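Local coordinates for beta-1,3-glucosyltransferase (Paecilomyces sp. J18, PDB 5JVV), which is a fungal carbohydrate-active enzyme, probably of the GH16 family, built as a beta-jelly-roll sandwich of two curved sheets, at residues F104-D109 with K237-V242; L63-I68 with C273-A278; D146-T151 with T221-F226; D89-P94 with Y288-Y293; S127-V132 with G172-S177. All coordinates share one frame; numbering follows the deposited sequence.

Contact 1 (F104-D109 with K237-V242); sequences FWTVGD and KPQKLV
Four backbone hydrogen bonds pair strand 104-107 antiparallel with strand 240-242. Trp-105 with Val-242 and Val-107 with Lys-240 are the hydrogen-bonded pairs, and Thr-106 with Leu-241 is the non-hydrogen-bonded pair between them. On the Trp-105 face, Val-242 CB sits over the indole in a CH-pi contact, 3.8 Å from the centroid of the five-membered ring. Trp-105 CG takes the crowded position between backbone N and carbonyl carbon (chi1 62°), which folds the indole over the valine. Val-242 CG2 also meets Val-107 CG1 at 3.9 Å. On the other face, Thr-106 CG2 lies alongside Leu-241 CD2 at 3.6 Å. Thr-106 OG1 donates to an in-plane lone pair of Gln-239 OE1 at 2.9 Å, the two side chains crossing at about a right angle. Gln-239 is bent at chi2 (-76°). Its NE2 donates to Lys-237 O at 2.9 Å and to a water, so both ends of the amide are held. Trp-105 NE1 is fixed by Asp-244 OD1. Strand 100-107 lies between strands 116-121 and 240-247, with strand 70-77 beyond the latter. Phe-104 and Leu-241 pack on strand 289-297 of the other sheet, through Trp-289 and Leu-294.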
# COMPACT_ATOMS: atom_id res chain seq x y z
N PHE A 104 0.07 -0.33 0.88
CA PHE A 104 -0.92 -1.15 1.56
C PHE A 104 -0.66 -2.55 1.03
O PHE A 104 -0.79 -2.81 -0.16
CB PHE A 104 -2.34 -0.68 1.23
CG PHE A 104 -3.43 -1.59 1.75
CD1 PHE A 104 -3.31 -2.23 2.99
CD2 PHE A 104 -4.61 -1.77 1.02
CE1 PHE A 104 -4.34 -3.06 3.46
CE2 PHE A 104 -5.64 -2.60 1.48
CZ PHE A 104 -5.50 -3.24 2.71
N TRP A 105 -0.25 -3.46 1.91
CA TRP A 105 0.26 -4.74 1.45
C TRP A 105 0.11 -5.82 2.51
O TRP A 105 -0.37 -5.54 3.61
CB TRP A 105 1.71 -4.59 0.97
CG TRP A 105 2.69 -4.14 2.01
CD1 TRP A 105 2.72 -2.94 2.67
CD2 TRP A 105 3.82 -4.89 2.48
NE1 TRP A 105 3.81 -2.91 3.53
CE2 TRP A 105 4.49 -4.10 3.43
CE3 TRP A 105 4.33 -6.16 2.18
CZ2 TRP A 105 5.65 -4.53 4.09
CZ3 TRP A 105 5.47 -6.59 2.84
CH2 TRP A 105 6.11 -5.78 3.79
N THR A 106 0.49 -7.05 2.18
CA THR A 106 0.38 -8.16 3.12
C THR A 106 1.69 -8.91 3.21
O THR A 106 2.41 -9.03 2.22
CB THR A 106 -0.77 -9.14 2.75
OG1 THR A 106 -0.32 -10.08 1.76
CG2 THR A 106 -2.02 -8.40 2.25
N VAL A 107 2.01 -9.41 4.39
CA VAL A 107 3.27 -10.11 4.58
C VAL A 107 3.14 -11.23 5.61
O VAL A 107 2.33 -11.15 6.53
CB VAL A 107 4.37 -9.11 4.99
CG1 VAL A 107 4.17 -8.64 6.42
CG2 VAL A 107 5.76 -9.71 4.80
N GLY A 108 3.93 -12.28 5.43
CA GLY A 108 3.98 -13.36 6.41
C GLY A 108 4.95 -13.03 7.53
O GLY A 108 5.26 -11.86 7.77
N ASP A 109 5.46 -14.06 8.21
CA ASP A 109 6.32 -13.84 9.37
C ASP A 109 7.76 -13.51 9.00
O ASP A 109 8.52 -13.02 9.83
CB ASP A 109 6.27 -15.05 10.31
CG ASP A 109 4.91 -15.25 10.93
OD1 ASP A 109 4.39 -16.39 10.86
OD2 ASP A 109 4.35 -14.28 11.48
N LYS A 237 0.74 -18.13 3.19
CA LYS A 237 0.24 -18.46 4.49
C LYS A 237 -0.60 -17.32 5.06
O LYS A 237 -0.64 -16.33 4.47
CB LYS A 237 1.38 -18.79 5.37
CG LYS A 237 1.96 -20.04 4.84
CD LYS A 237 3.17 -20.43 5.54
CE LYS A 237 3.54 -21.81 5.09
NZ LYS A 237 4.62 -21.95 6.00
N PRO A 238 -1.25 -17.49 6.19
CA PRO A 238 -2.01 -16.35 6.72
C PRO A 238 -1.13 -15.09 6.78
O PRO A 238 0.05 -15.18 7.14
CB PRO A 238 -2.42 -16.82 8.12
CG PRO A 238 -2.52 -18.32 7.98
CD PRO A 238 -1.40 -18.69 7.04
N GLN A 239 -1.69 -13.94 6.39
CA GLN A 239 -0.91 -12.72 6.17
C GLN A 239 -1.30 -11.64 7.16
O GLN A 239 -2.46 -11.54 7.53
CB GLN A 239 -1.18 -12.16 4.77
CG GLN A 239 -0.81 -13.10 3.62
CD GLN A 239 0.67 -13.14 3.38
OE1 GLN A 239 1.27 -12.18 2.88
NE2 GLN A 239 1.30 -14.26 3.75
N LYS A 240 -0.34 -10.82 7.56
CA LYS A 240 -0.64 -9.58 8.26
C LYS A 240 -0.90 -8.50 7.22
O LYS A 240 -0.20 -8.45 6.20
CB LYS A 240 0.54 -9.16 9.12
CG LYS A 240 0.80 -10.07 10.30
CD LYS A 240 2.02 -9.60 11.08
CE LYS A 240 3.28 -9.66 10.23
NZ LYS A 240 4.52 -9.66 11.06
N LEU A 241 -1.88 -7.64 7.48
CA LEU A 241 -2.11 -6.46 6.65
C LEU A 241 -1.22 -5.32 7.14
O LEU A 241 -1.06 -5.12 8.35
CB LEU A 241 -3.57 -6.03 6.73
CG LEU A 241 -4.59 -7.06 6.23
CD1 LEU A 241 -6.02 -6.60 6.47
CD2 LEU A 241 -4.36 -7.32 4.76
N VAL A 242 -0.64 -4.57 6.20
CA VAL A 242 0.31 -3.52 6.54
C VAL A 242 -0.00 -2.23 5.80
O VAL A 242 -0.26 -2.24 4.59
CB VAL A 242 1.76 -3.93 6.18
CG1 VAL A 242 2.76 -2.86 6.65
CG2 VAL A 242 2.12 -5.29 6.78
O HOH W 1 3.90 -13.67 2.59
O HOH W 2 7.06 -9.72 9.73

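Contact 2 (L63-I68 with C273-A278); sequences LSLTDI and CIDFVA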
# COMPACT_ATOMS: atom_id res chain seq x y z
N LEU A 63 15.76 18.06 8.36
CA LEU A 63 16.53 16.96 8.92
C LEU A 63 17.96 16.90 8.39
O LEU A 63 18.25 17.35 7.28
CB LEU A 63 15.85 15.63 8.60
CG LEU A 63 14.38 15.53 8.97
CD1 LEU A 63 13.79 14.24 8.45
CD2 LEU A 63 14.23 15.63 10.49
N SER A 64 18.84 16.32 9.20
CA SER A 64 20.20 16.03 8.74
C SER A 64 20.18 14.97 7.65
O SER A 64 19.34 14.06 7.66
CB SER A 64 21.05 15.55 9.90
OG SER A 64 22.33 15.15 9.42
N LEU A 65 21.12 15.06 6.71
CA LEU A 65 21.23 14.04 5.67
C LEU A 65 21.66 12.70 6.25
O LEU A 65 21.49 11.66 5.62
CB LEU A 65 22.20 14.48 4.58
CG LEU A 65 21.91 15.80 3.86
CD1 LEU A 65 22.89 15.98 2.71
CD2 LEU A 65 20.47 15.81 3.36
N THR A 66 22.21 12.72 7.46
CA THR A 66 22.62 11.48 8.12
C THR A 66 21.71 11.11 9.29
O THR A 66 22.05 10.27 10.12
CB THR A 66 24.11 11.52 8.56
OG1 THR A 66 24.34 12.62 9.45
CG2 THR A 66 25.01 11.69 7.34
N ASP A 67 20.54 11.74 9.35
CA ASP A 67 19.49 11.33 10.27
C ASP A 67 19.01 9.94 9.86
O ASP A 67 19.22 9.52 8.71
CB ASP A 67 18.32 12.32 10.19
CG ASP A 67 17.47 12.33 11.44
OD1 ASP A 67 17.65 13.25 12.28
OD2 ASP A 67 16.62 11.43 11.59
N ILE A 68 18.36 9.23 10.78
CA ILE A 68 17.73 7.95 10.47
C ILE A 68 16.74 8.14 9.32
O ILE A 68 16.70 7.34 8.39
CB ILE A 68 16.98 7.40 11.71
CG1 ILE A 68 17.97 7.07 12.83
CG2 ILE A 68 16.17 6.16 11.35
CD1 ILE A 68 17.32 6.67 14.15
N CYS A 273 17.43 11.92 -3.47
CA CYS A 273 16.17 11.62 -2.80
C CYS A 273 16.23 12.02 -1.33
O CYS A 273 15.31 12.66 -0.80
CB CYS A 273 15.87 10.13 -2.93
SG CYS A 273 14.24 9.67 -2.30
N ILE A 274 17.33 11.66 -0.67
CA ILE A 274 17.50 11.98 0.75
C ILE A 274 17.53 13.50 0.93
O ILE A 274 16.90 14.03 1.86
CB ILE A 274 18.75 11.31 1.33
CG1 ILE A 274 18.54 9.80 1.40
CG2 ILE A 274 19.04 11.84 2.73
CD1 ILE A 274 19.80 9.00 1.70
N ASP A 275 18.23 14.19 0.04
CA ASP A 275 18.26 15.66 0.07
C ASP A 275 16.85 16.27 0.03
O ASP A 275 16.52 17.12 0.83
CB ASP A 275 19.15 16.20 -1.07
CG ASP A 275 19.34 17.71 -1.00
OD1 ASP A 275 19.53 18.25 0.11
OD2 ASP A 275 19.31 18.36 -2.06
N PHE A 276 16.01 15.80 -0.89
CA PHE A 276 14.66 16.32 -1.02
C PHE A 276 13.85 16.05 0.25
O PHE A 276 13.23 16.96 0.82
CB PHE A 276 13.99 15.68 -2.24
CG PHE A 276 12.69 16.32 -2.64
CD1 PHE A 276 12.63 17.20 -3.71
CD2 PHE A 276 11.51 16.02 -1.95
CE1 PHE A 276 11.42 17.79 -4.08
CE2 PHE A 276 10.31 16.60 -2.32
CZ PHE A 276 10.26 17.49 -3.38
N VAL A 277 13.87 14.80 0.70
CA VAL A 277 13.08 14.41 1.87
C VAL A 277 13.56 15.12 3.14
O VAL A 277 12.76 15.59 3.95
CB VAL A 277 13.06 12.88 2.06
CG1 VAL A 277 12.35 12.52 3.34
CG2 VAL A 277 12.40 12.21 0.87
N ALA A 278 14.87 15.24 3.30
CA ALA A 278 15.41 15.90 4.48
C ALA A 278 15.11 17.40 4.54
O ALA A 278 14.79 17.93 5.61
CB ALA A 278 16.91 15.67 4.57
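A single backbone hydrogen bond ties the loop to the last part of a helix: Leu-63 N donates to Ala-278 O at 2.9 Å. The bond is fairly straight at N-H (161°), but the donor stands above the carbonyl plane, 31° out of it. The rest is thin packing of methyls on one another and on loop carbonyls. Ala-278 CB faces the loop and lies 3.5 Å from Leu-63 O. Leu-65 does most of the reaching. Its CG is anti to the carbonyl carbon (chi1 -58°), and its CD2 methyl comes to 3.8 Å from Ala-278 CB. The same methyl rests 4.0 Å from Asp-275 CA, while Ile-274 CG2 touches Leu-65 O at 3.8 Å. The loop keeps its own shape. A type I turn runs from Ser-64 to Asp-67, closed by Asp-67 N to Ser-64 O at 3.1 Å. Ser-64 OG accepts from Thr-66 N at 3.1 Å, an ST turn. This is a surface contact. The loop leads from strand 53-55 to strand 70-77, and Arg-70 NH2 also bonds Val-277 O. Helix 269-279 is fastened by the Cys-273 to Cys-248 disulfide just past strand 240-247, and Phe-276 packs on the loop residues Cys-98 and Tyr-256.

Contact 3 (D146-T151 with T221-F226); sequences DQTGTT and TPMGNF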
# COMPACT_ATOMS: atom_id res chain seq x y z
N ASP A 146 -9.17 -10.65 -18.43
CA ASP A 146 -10.26 -10.47 -17.47
C ASP A 146 -9.76 -9.54 -16.38
O ASP A 146 -9.76 -9.87 -15.19
CB ASP A 146 -10.77 -11.80 -16.89
CG ASP A 146 -11.97 -11.62 -15.96
OD1 ASP A 146 -12.71 -10.62 -16.12
OD2 ASP A 146 -12.17 -12.47 -15.05
N GLN A 147 -9.33 -8.36 -16.79
CA GLN A 147 -8.65 -7.43 -15.91
C GLN A 147 -8.60 -6.06 -16.57
O GLN A 147 -8.31 -5.96 -17.76
CB GLN A 147 -7.25 -7.98 -15.60
CG GLN A 147 -6.13 -6.99 -15.49
CD GLN A 147 -4.79 -7.68 -15.28
OE1 GLN A 147 -4.63 -8.50 -14.37
NE2 GLN A 147 -3.81 -7.35 -16.13
N THR A 148 -8.92 -5.00 -15.82
CA THR A 148 -8.90 -3.65 -16.40
C THR A 148 -7.51 -3.04 -16.39
O THR A 148 -7.19 -2.19 -17.22
CB THR A 148 -9.90 -2.69 -15.73
OG1 THR A 148 -9.58 -2.53 -14.34
CG2 THR A 148 -11.32 -3.21 -15.88
N GLY A 149 -6.69 -3.45 -15.42
CA GLY A 149 -5.31 -2.99 -15.37
C GLY A 149 -4.47 -3.60 -16.48
O GLY A 149 -4.94 -4.44 -17.24
N THR A 150 -3.22 -3.17 -16.57
CA THR A 150 -2.32 -3.66 -17.61
C THR A 150 -1.16 -4.40 -16.98
O THR A 150 -0.42 -3.83 -16.18
CB THR A 150 -1.79 -2.50 -18.47
OG1 THR A 150 -2.88 -1.79 -19.06
CG2 THR A 150 -0.89 -3.04 -19.59
N THR A 151 -0.99 -5.67 -17.34
CA THR A 151 0.14 -6.45 -16.81
C THR A 151 1.44 -5.97 -17.45
O THR A 151 1.55 -5.93 -18.69
CB THR A 151 -0.03 -7.95 -17.09
OG1 THR A 151 -1.22 -8.43 -16.45
CG2 THR A 151 1.19 -8.71 -16.58
N THR A 221 -15.28 -6.44 -13.42
CA THR A 221 -13.95 -6.93 -13.80
C THR A 221 -12.90 -6.43 -12.81
O THR A 221 -12.90 -5.26 -12.45
CB THR A 221 -13.59 -6.43 -15.21
OG1 THR A 221 -14.62 -6.83 -16.13
CG2 THR A 221 -12.25 -7.00 -15.66
N PRO A 222 -12.02 -7.34 -12.34
CA PRO A 222 -10.96 -6.92 -11.41
C PRO A 222 -10.03 -5.91 -12.05
O PRO A 222 -9.88 -5.93 -13.28
CB PRO A 222 -10.17 -8.21 -11.17
CG PRO A 222 -11.11 -9.31 -11.48
CD PRO A 222 -11.99 -8.79 -12.58
N MET A 223 -9.38 -5.07 -11.25
CA MET A 223 -8.34 -4.22 -11.80
C MET A 223 -7.04 -5.01 -11.97
O MET A 223 -6.32 -4.82 -12.94
CB MET A 223 -8.11 -2.97 -10.94
CG MET A 223 -7.24 -1.93 -11.62
SD MET A 223 -7.25 -0.34 -10.78
CE MET A 223 -6.27 -0.69 -9.31
N GLY A 224 -6.77 -5.90 -11.01
CA GLY A 224 -5.65 -6.82 -11.12
C GLY A 224 -6.15 -8.24 -10.90
O GLY A 224 -6.75 -8.54 -9.86
N ASN A 225 -5.93 -9.12 -11.87
CA ASN A 225 -6.42 -10.49 -11.78
C ASN A 225 -5.23 -11.45 -11.70
O ASN A 225 -4.68 -11.86 -12.73
CB ASN A 225 -7.32 -10.82 -12.97
CG ASN A 225 -8.13 -12.10 -12.77
OD1 ASN A 225 -7.77 -12.96 -11.97
ND2 ASN A 225 -9.21 -12.24 -13.54
N PHE A 226 -4.83 -11.79 -10.48
CA PHE A 226 -3.65 -12.63 -10.29
C PHE A 226 -4.06 -14.10 -10.29
O PHE A 226 -4.40 -14.69 -9.26
CB PHE A 226 -2.87 -12.23 -9.03
CG PHE A 226 -2.30 -10.83 -9.10
CD1 PHE A 226 -1.00 -10.61 -9.53
CD2 PHE A 226 -3.09 -9.74 -8.76
CE1 PHE A 226 -0.48 -9.32 -9.60
CE2 PHE A 226 -2.60 -8.45 -8.83
CZ PHE A 226 -1.28 -8.24 -9.26
O HOH W 3 -14.26 -9.21 -17.70
O HOH W 4 -3.62 -11.29 -15.16
O HOH W 5 -11.82 -2.77 -12.71
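Two backbone hydrogen bonds join the segments. Thr-148 N donates to Pro-222 O at 2.9 Å, and Gly-149 N donates to a lone pair of Met-223 O at 2.9 Å. The second bond is bent. Gly-149 passes so close to Met-223 O that a side chain would find no room there.

Two side-chain amides add to this. Asn-225 CG is anti to the backbone N (chi1 -166°), and its ND2 donates to a lone pair of Asp-146 O at 2.9 Å, nearly straight and in the amide plane. Gln-147 works the other way: its OE1 accepts Asn-225 N at 2.9 Å, again on a lone pair. Its NE2 donates to Thr-151 OG1 at 2.8 Å and weakly to Gly-149 O. Both ends of the glutamine amide are thus held, at the price of a chi1 of 143°, away from a staggered position.

Three waters bridge the segments. One donates to both Gln-147 OE1 and Asn-225 O. Another joins Asp-146 OD1 to Thr-221 OG1, and the third joins Thr-148 OG1 to Thr-221 O.

Apolar packing is slight. Thr-221 CG2 presses on the Gln-147 backbone and meets Thr-148 CG2 at 3.9 Å.

Met-223 and Gly-224 form a classic beta bulge facing Leu-197. Strand 224-226 pairs with strand 195-201 in one sheet, and strand 150-153 with strand 165-168 in the other. The contact thus joins the loop before strand 150-153 to the bulged edge of strand 224-226.

Contact 4 (D89-P94 with Y288-Y293); sequences DIKHMP and YWEINY
The indole of Trp-289 forms the apolar centre. Pro-94 CD lies squarely over one face, 3.4 Å from the centroid of the five-membered ring. Met-93 CB sits over the six-membered ring on the same face, and Ile-90 CG2 meets the indole edge at CE3, 4.0 Å away. On the opposite side of the strands, with Asp-89 and Glu-290, the His-92 and Tyr-288 rings form an offset stack, planes 3° apart and centroids 3.7 Å apart. His-92 ND1 donates to Tyr-288 O at 2.8 Å, the oxygen lying in the ring plane, which fixes the ring rotation. At the far end, Asp-89 CB packs over the Tyr-293 ring, 3.5 Å from its centroid. Two classic beta bulges break the antiparallel pairing: Asp-89 O accepts from Asn-292 N and Tyr-293 N, and Glu-290 O from Lys-91 N and His-92 N. At the polar rim, Asn-292 ND2 reaches Asp-89 OD1 at 2.9 Å from above the carboxylate plane. Lys-91 CD lies along Glu-290 CD at 3.4 Å, and Glu-290 OE2 bonds Ser-52. Arg-202 forms a salt bridge with Asp-89 OD1, so that carboxylate is probably ionised. His-92 ND1 carries a proton, and NE2 bonds Glu-286 OE1. A charged imidazolium would fit this setting.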
# COMPACT_ATOMS: atom_id res chain seq x y z
N ASP A 89 -11.78 1.02 2.84
CA ASP A 89 -12.29 2.31 2.37
C ASP A 89 -11.29 3.38 2.78
O ASP A 89 -11.12 3.66 3.97
CB ASP A 89 -13.70 2.57 2.92
CG ASP A 89 -14.29 3.88 2.44
OD1 ASP A 89 -13.55 4.87 2.32
OD2 ASP A 89 -15.53 3.93 2.21
N ILE A 90 -10.62 3.96 1.79
CA ILE A 90 -9.51 4.89 2.03
C ILE A 90 -9.86 6.24 1.41
O ILE A 90 -10.10 6.34 0.21
CB ILE A 90 -8.22 4.32 1.40
CG1 ILE A 90 -7.90 2.95 2.01
CG2 ILE A 90 -7.05 5.28 1.59
CD1 ILE A 90 -6.92 2.12 1.19
N LYS A 91 -9.90 7.28 2.24
CA LYS A 91 -10.25 8.61 1.76
C LYS A 91 -9.05 9.30 1.11
O LYS A 91 -9.20 10.08 0.17
CB LYS A 91 -10.79 9.46 2.92
CG LYS A 91 -11.12 10.90 2.54
CD LYS A 91 -11.39 11.78 3.75
CE LYS A 91 -12.67 11.38 4.48
NZ LYS A 91 -13.87 11.59 3.63
N HIS A 92 -7.85 9.01 1.60
CA HIS A 92 -6.65 9.71 1.17
C HIS A 92 -5.48 8.75 1.34
O HIS A 92 -5.45 7.96 2.28
CB HIS A 92 -6.44 10.94 2.06
CG HIS A 92 -5.45 11.94 1.54
ND1 HIS A 92 -4.09 11.82 1.74
CD2 HIS A 92 -5.63 13.12 0.90
CE1 HIS A 92 -3.47 12.86 1.21
NE2 HIS A 92 -4.38 13.67 0.69
N MET A 93 -4.53 8.82 0.42
CA MET A 93 -3.28 8.07 0.55
C MET A 93 -2.14 9.04 0.30
O MET A 93 -2.37 10.16 -0.15
CB MET A 93 -3.22 6.89 -0.43
CG MET A 93 -3.03 7.29 -1.90
SD MET A 93 -2.52 5.88 -2.88
CE MET A 93 -0.89 5.64 -2.23
N PRO A 94 -0.90 8.63 0.62
CA PRO A 94 0.17 9.61 0.39
C PRO A 94 0.24 10.01 -1.08
O PRO A 94 0.03 9.18 -1.99
CB PRO A 94 1.42 8.85 0.84
CG PRO A 94 0.90 8.01 1.97
CD PRO A 94 -0.46 7.53 1.50
N TYR A 288 0.02 11.44 3.62
CA TYR A 288 -0.72 10.78 4.69
C TYR A 288 -1.80 9.85 4.18
O TYR A 288 -2.33 10.04 3.09
CB TYR A 288 -1.33 11.80 5.66
CG TYR A 288 -2.48 12.64 5.12
CD1 TYR A 288 -3.80 12.21 5.22
CD2 TYR A 288 -2.23 13.89 4.56
CE1 TYR A 288 -4.84 12.99 4.76
CE2 TYR A 288 -3.27 14.68 4.09
CZ TYR A 288 -4.57 14.22 4.19
OH TYR A 288 -5.61 15.00 3.73
N TRP A 289 -2.09 8.84 4.98
CA TRP A 289 -3.26 7.99 4.77
C TRP A 289 -4.42 8.54 5.60
O TRP A 289 -4.22 8.96 6.75
CB TRP A 289 -2.99 6.57 5.26
CG TRP A 289 -1.93 5.84 4.53
CD1 TRP A 289 -0.59 5.83 4.82
CD2 TRP A 289 -2.10 4.98 3.40
NE1 TRP A 289 0.08 5.03 3.93
CE2 TRP A 289 -0.83 4.49 3.05
CE3 TRP A 289 -3.21 4.58 2.64
CZ2 TRP A 289 -0.63 3.63 1.98
CZ3 TRP A 289 -3.00 3.71 1.57
CH2 TRP A 289 -1.72 3.25 1.25
N GLU A 290 -5.62 8.52 5.04
CA GLU A 290 -6.82 8.72 5.84
C GLU A 290 -7.71 7.54 5.52
O GLU A 290 -8.20 7.40 4.40
CB GLU A 290 -7.53 10.04 5.55
CG GLU A 290 -8.73 10.24 6.48
CD GLU A 290 -9.34 11.63 6.42
OE1 GLU A 290 -8.74 12.54 5.81
OE2 GLU A 290 -10.43 11.81 7.00
N ILE A 291 -7.87 6.67 6.51
CA ILE A 291 -8.57 5.42 6.30
C ILE A 291 -9.93 5.47 6.98
O ILE A 291 -10.02 5.68 8.20
CB ILE A 291 -7.75 4.24 6.84
CG1 ILE A 291 -6.41 4.14 6.09
CG2 ILE A 291 -8.53 2.92 6.74
CD1 ILE A 291 -5.29 3.46 6.87
N ASN A 292 -11.00 5.31 6.21
CA ASN A 292 -12.35 5.29 6.77
C ASN A 292 -12.63 4.00 7.53
O ASN A 292 -13.08 4.02 8.68
CB ASN A 292 -13.40 5.48 5.68
CG ASN A 292 -13.58 6.93 5.32
OD1 ASN A 292 -13.52 7.81 6.18
ND2 ASN A 292 -13.81 7.19 4.04
N TYR A 293 -12.40 2.87 6.88
CA TYR A 293 -12.56 1.59 7.57
C TYR A 293 -11.83 0.47 6.89
O TYR A 293 -11.44 0.57 5.72
CB TYR A 293 -14.04 1.21 7.71
CG TYR A 293 -14.79 0.92 6.42
CD1 TYR A 293 -14.66 -0.31 5.76
CD2 TYR A 293 -15.67 1.85 5.89
CE1 TYR A 293 -15.38 -0.58 4.59
CE2 TYR A 293 -16.40 1.59 4.74
CZ TYR A 293 -16.25 0.38 4.09
OH TYR A 293 -16.97 0.13 2.94
O HOH W 6 -17.38 2.12 1.45

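Contact 5 (S127-V132 with G172-S177); sequences SQNTMV and GSYGSS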
# COMPACT_ATOMS: atom_id res chain seq x y z
N SER A 127 1.45 8.18 -10.64
CA SER A 127 0.05 8.60 -10.70
C SER A 127 -0.95 7.46 -10.83
O SER A 127 -2.15 7.66 -10.61
CB SER A 127 -0.15 9.59 -11.86
OG SER A 127 0.25 9.01 -13.08
N GLN A 128 -0.47 6.27 -11.19
CA GLN A 128 -1.34 5.11 -11.32
C GLN A 128 -0.82 4.00 -10.41
O GLN A 128 0.39 3.83 -10.28
CB GLN A 128 -1.41 4.63 -12.78
CG GLN A 128 -2.06 5.65 -13.73
CD GLN A 128 -1.99 5.26 -15.20
OE1 GLN A 128 -1.57 6.05 -16.04
NE2 GLN A 128 -2.41 4.04 -15.52
N ASN A 129 -1.72 3.26 -9.77
CA ASN A 129 -1.30 2.22 -8.82
C ASN A 129 -0.51 1.11 -9.48
O ASN A 129 -0.72 0.79 -10.65
CB ASN A 129 -2.53 1.62 -8.13
CG ASN A 129 -2.16 0.70 -6.97
OD1 ASN A 129 -1.14 0.91 -6.29
ND2 ASN A 129 -2.99 -0.30 -6.72
N THR A 130 0.43 0.53 -8.73
CA THR A 130 1.06 -0.70 -9.18
C THR A 130 0.79 -1.80 -8.18
O THR A 130 1.19 -1.76 -7.02
CB THR A 130 2.58 -0.58 -9.47
OG1 THR A 130 3.25 -0.01 -8.35
CG2 THR A 130 2.82 0.27 -10.70
N MET A 131 0.04 -2.79 -8.65
CA MET A 131 -0.27 -3.98 -7.85
C MET A 131 0.80 -5.00 -8.16
O MET A 131 1.13 -5.22 -9.32
CB MET A 131 -1.64 -4.54 -8.24
CG MET A 131 -2.79 -3.56 -7.93
SD MET A 131 -4.30 -3.97 -8.82
CE MET A 131 -3.85 -3.39 -10.46
N VAL A 132 1.37 -5.61 -7.12
CA VAL A 132 2.48 -6.55 -7.32
C VAL A 132 2.30 -7.78 -6.44
O VAL A 132 1.95 -7.65 -5.26
CB VAL A 132 3.84 -5.92 -6.93
CG1 VAL A 132 5.00 -6.82 -7.36
CG2 VAL A 132 4.01 -4.53 -7.53
N GLY A 172 -6.43 7.54 -11.80
CA GLY A 172 -7.14 7.90 -10.59
C GLY A 172 -6.97 6.91 -9.46
O GLY A 172 -7.54 7.08 -8.38
N SER A 173 -6.16 5.87 -9.69
CA SER A 173 -6.06 4.78 -8.73
C SER A 173 -4.96 4.95 -7.69
O SER A 173 -4.80 4.09 -6.81
CB SER A 173 -5.90 3.44 -9.46
OG SER A 173 -4.72 3.40 -10.24
N TYR A 174 -4.20 6.04 -7.77
CA TYR A 174 -3.06 6.23 -6.87
C TYR A 174 -2.75 7.70 -6.61
O TYR A 174 -2.98 8.56 -7.46
CB TYR A 174 -1.83 5.53 -7.47
CG TYR A 174 -0.55 5.66 -6.66
CD1 TYR A 174 -0.15 4.66 -5.78
CD2 TYR A 174 0.27 6.79 -6.77
CE1 TYR A 174 1.02 4.77 -5.04
CE2 TYR A 174 1.44 6.92 -6.02
CZ TYR A 174 1.80 5.89 -5.16
OH TYR A 174 2.95 5.99 -4.43
N GLY A 175 -2.22 7.98 -5.42
CA GLY A 175 -1.57 9.25 -5.15
C GLY A 175 -2.45 10.47 -5.32
O GLY A 175 -3.60 10.47 -4.92
N SER A 176 -1.90 11.51 -5.93
CA SER A 176 -2.59 12.79 -6.01
C SER A 176 -3.93 12.68 -6.75
O SER A 176 -4.91 13.30 -6.33
CB SER A 176 -1.68 13.85 -6.63
OG SER A 176 -0.47 13.94 -5.90
N SER A 177 -3.98 11.88 -7.81
CA SER A 177 -5.22 11.72 -8.58
C SER A 177 -6.31 10.98 -7.79
O SER A 177 -7.50 11.27 -7.92
CB SER A 177 -4.96 11.00 -9.91
OG SER A 177 -4.51 9.67 -9.72
O HOH W 7 -3.87 8.84 -12.77
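Segment 127-132 enters strand 130-134 beside the turn that leads into helix 175-180, with Asn-129 CA and Tyr-174 CA 4.8 Å apart and positive phi at Gly-172 and Gly-175 bending the turn.

Ser-173 makes the direct link. Its OG takes the crowded position between backbone N and carbonyl carbon and accepts Asn-129 N at 3.0 Å. The bond is almost straight (171°). The same hydroxyl is hydrogen-bonded to Thr-170 O, so it is fixed from both sides. Asn-129 CB rests 3.5 Å from Ser-173 OG.

Tyr-174 touches with the root of its side chain. Its CB lies 3.2 Å from Asn-129 N and 3.5 Å from Gln-128 C. CG is anti to the backbone N (chi1 179°), and the ring then leads away towards Met-93 and Gln-126. The Asn-129 amide and the tyrosine ring are nearly parallel, 11° apart, but OD1 comes no nearer than 3.9 Å to Tyr-174 CD1. That amide is held elsewhere: OD1 accepts from Glu-121 N and ND2 donates to Ile-119 O, both on strand 116-121.

A water joins the backbones. It donates to Ser-127 O and accepts from Gly-172 N, each at 3.0 Å. Ser-177 OG, on helix 175-180, donates to Tyr-174 O.

The joint is therefore mainly polar. Small hydroxyls and a water satisfy backbone groups of residues 127-129 and of the turn, and the Asn-129 amide bonds this part of the chain to strand 116-121.

Contacts 1 and 4 are antiparallel strand pairings, one in each sheet; contact 1 is regular, contact 4 is broken by two bulges. They meet where Phe-104 packs on Trp-289. Contact 1 is largely buried; contact 4 is partly buried, with Trp-289 packed on Pro-94 and Met-93 on one side, and a His-Tyr stack and charged groups on the other. Contacts 3 and 5 are irregular and rely on side-chain-to-backbone bonds and bridging waters. They touch through Met-131, which packs on Met-223 and Phe-226, while Met-93 of contact 4 packs on Tyr-174 of contact 5. Contact 2 stands apart at the surface and has the sparsest chemistry. Its helix 269-279 precedes strand 289-297 of contact 4.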